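Local coordinates for CalU16 (Micromonospora echinospora, PDB 4FPW), which probably protects its producer against an enediyne antibiotic as a self-sacrifice resistance protein of the AHA1 family, at residues I84-E89 against V126-A131. Residues are numbered along the deposited sequence; the frame is centred on the assembly and turned at random.
Sequences ISWVYE and VGWEMA
W86 and W128 reach across to each other from opposite directions, one from a strand and one from a helix, and carry the whole contact. Two residues before W86, at I84, strand 81-86 hydrogen-bonds through its backbone to V96 of strand 94-103. The I84 side chain stops short of the helix but lays its methyl CD1 in plane at the edge of the W86 ring. S85 instead ties its OG to the backbone N of D72 on strand 70-77. W86 then sends its indole out with CG anti to the backbone N (chi1 -166°), and the far corner of the six-membered ring leads: CH2 lies 3.6 Å from CZ2 of W128. Tilted obliquely at 56°, with six-membered centroids 5.5 Å apart, the two rings meet over a small patch of carbon. H113 links the pair, taking W86 edge-to-face while its ND1 is hydrogen-bonded to NE1 of W128, which should limit rotation of the W128 indole. Though the backbones stay far apart, with CA of W86 13.1 Å from CA of W128, the two indoles span the gap between the curved antiparallel sheet and helix 118-138, the long helix packed across it in the Bet v 1-like (SRPBCC) helix-grip fold.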
loop_
_atom_site.group_PDB
_atom_site.type_symbol
_atom_site.label_atom_id
_atom_site.label_comp_id
_atom_site.label_asym_id
_atom_site.label_seq_id
_atom_site.Cartn_x
_atom_site.Cartn_y
_atom_site.Cartn_z
ATOM N N ILE A 84 -2.797 -5.341 -7.364
ATOM C CA ILE A 84 -2.027 -4.879 -8.482
ATOM C C ILE A 84 -0.618 -5.448 -8.390
ATOM O O ILE A 84 -0.140 -5.746 -7.281
ATOM C CB ILE A 84 -1.925 -3.347 -8.501
ATOM C CG1 ILE A 84 -1.330 -2.803 -7.190
ATOM C CG2 ILE A 84 -3.278 -2.738 -8.759
ATOM C CD1 ILE A 84 -0.551 -1.526 -7.391
ATOM N N SER A 85 0.032 -5.598 -9.544
ATOM C CA SER A 85 1.442 -6.006 -9.589
ATOM C C SER A 85 2.257 -4.762 -9.379
ATOM O O SER A 85 1.736 -3.662 -9.441
ATOM C CB SER A 85 1.831 -6.653 -10.940
ATOM O OG SER A 85 1.890 -5.694 -11.997
ATOM N N TRP A 86 3.544 -4.934 -9.148
ATOM C CA TRP A 86 4.373 -3.826 -8.739
ATOM C C TRP A 86 5.797 -4.027 -9.277
ATOM O O TRP A 86 6.594 -4.788 -8.699
ATOM C CB TRP A 86 4.350 -3.735 -7.215
ATOM C CG TRP A 86 4.886 -2.478 -6.680
ATOM C CD1 TRP A 86 6.169 -2.228 -6.308
ATOM C CD2 TRP A 86 4.154 -1.276 -6.450
ATOM N NE1 TRP A 86 6.296 -0.927 -5.873
ATOM C CE2 TRP A 86 5.066 -0.325 -5.943
ATOM C CE3 TRP A 86 2.810 -0.908 -6.627
ATOM C CZ2 TRP A 86 4.683 0.964 -5.605
ATOM C CZ3 TRP A 86 2.422 0.365 -6.275
ATOM C CH2 TRP A 86 3.357 1.293 -5.764
ATOM N N VAL A 87 6.105 -3.355 -10.393
ATOM C CA VAL A 87 7.411 -3.522 -11.040
ATOM C C VAL A 87 8.293 -2.277 -10.843
ATOM O O VAL A 87 7.824 -1.150 -11.020
ATOM C CB VAL A 87 7.322 -4.010 -12.528
ATOM C CG1 VAL A 87 5.900 -4.004 -13.088
ATOM C CG2 VAL A 87 8.286 -3.248 -13.437
ATOM N N TYR A 88 9.548 -2.503 -10.429
ATOM C CA TYR A 88 10.510 -1.425 -10.196
ATOM C C TYR A 88 11.951 -1.828 -10.580
ATOM O O TYR A 88 12.412 -2.939 -10.305
ATOM C CB TYR A 88 10.444 -0.923 -8.747
ATOM C CG TYR A 88 11.152 0.412 -8.512
ATOM C CD1 TYR A 88 10.632 1.599 -9.018
ATOM C CD2 TYR A 88 12.349 0.482 -7.778
ATOM C CE1 TYR A 88 11.274 2.817 -8.813
ATOM C CE2 TYR A 88 12.994 1.691 -7.557
ATOM C CZ TYR A 88 12.455 2.859 -8.072
ATOM O OH TYR A 88 13.107 4.058 -7.858
ATOM N N GLU A 89 12.656 -0.889 -11.192
ATOM C CA GLU A 89 13.884 -1.156 -11.956
ATOM C C GLU A 89 14.867 -2.226 -11.416
ATOM O O GLU A 89 15.125 -3.254 -12.081
ATOM C CB GLU A 89 14.623 0.172 -12.179
ATOM C CG GLU A 89 16.007 0.070 -12.802
ATOM C CD GLU A 89 15.983 -0.496 -14.204
ATOM O OE1 GLU A 89 16.429 0.222 -15.130
ATOM O OE2 GLU A 89 15.525 -1.649 -14.378
ATOM N N VAL A 126 7.579 0.897 5.232
ATOM C CA VAL A 126 7.837 2.287 5.568
ATOM C C VAL A 126 7.277 3.217 4.491
ATOM O O VAL A 126 6.634 4.199 4.803
ATOM C CB VAL A 126 9.346 2.554 5.764
ATOM C CG1 VAL A 126 9.602 4.030 6.016
ATOM C CG2 VAL A 126 9.905 1.721 6.914
ATOM N N GLY A 127 7.499 2.883 3.222
ATOM C CA GLY A 127 7.074 3.716 2.119
ATOM C C GLY A 127 5.585 3.887 2.056
ATOM O O GLY A 127 5.094 4.973 1.748
ATOM N N TRP A 128 4.849 2.827 2.339
ATOM C CA TRP A 128 3.392 2.957 2.409
ATOM C C TRP A 128 2.933 3.738 3.624
ATOM O O TRP A 128 1.956 4.483 3.554
ATOM C CB TRP A 128 2.703 1.600 2.381
ATOM C CG TRP A 128 2.729 1.043 1.026
ATOM C CD1 TRP A 128 3.485 0.010 0.594
ATOM C CD2 TRP A 128 2.009 1.525 -0.114
ATOM N NE1 TRP A 128 3.272 -0.200 -0.734
ATOM C CE2 TRP A 128 2.364 0.709 -1.198
ATOM C CE3 TRP A 128 1.069 2.546 -0.312
ATOM C CZ2 TRP A 128 1.824 0.878 -2.482
ATOM C CZ3 TRP A 128 0.533 2.721 -1.591
ATOM C CH2 TRP A 128 0.913 1.884 -2.656
ATOM N N GLU A 129 3.622 3.566 4.740
ATOM C CA GLU A 129 3.227 4.268 5.958
ATOM C C GLU A 129 3.325 5.764 5.763
ATOM O O GLU A 129 2.415 6.490 6.159
ATOM C CB GLU A 129 4.083 3.845 7.134
ATOM C CG GLU A 129 3.520 2.666 7.896
ATOM C CD GLU A 129 4.385 2.321 9.082
ATOM O OE1 GLU A 129 5.398 1.618 8.908
ATOM O OE2 GLU A 129 4.088 2.777 10.191
HETATM N N MSE A 130 4.416 6.218 5.140
HETATM C CA MSE A 130 4.607 7.643 4.840
HETATM C C MSE A 130 3.472 8.110 3.978
HETATM O O MSE A 130 2.893 9.178 4.198
HETATM C CB MSE A 130 5.890 7.901 4.059
HETATM C CG MSE A 130 7.169 7.490 4.792
HETATM SE SE MSE A 130 7.470 8.552 6.443
HETATM C CE MSE A 130 8.763 7.267 7.081
ATOM N N ALA A 131 3.138 7.305 2.979
ATOM C CA ALA A 131 2.073 7.644 2.049
ATOM C C ALA A 131 0.699 7.652 2.712
ATOM O O ALA A 131 -0.129 8.524 2.423
ATOM C CB ALA A 131 2.073 6.678 0.875
#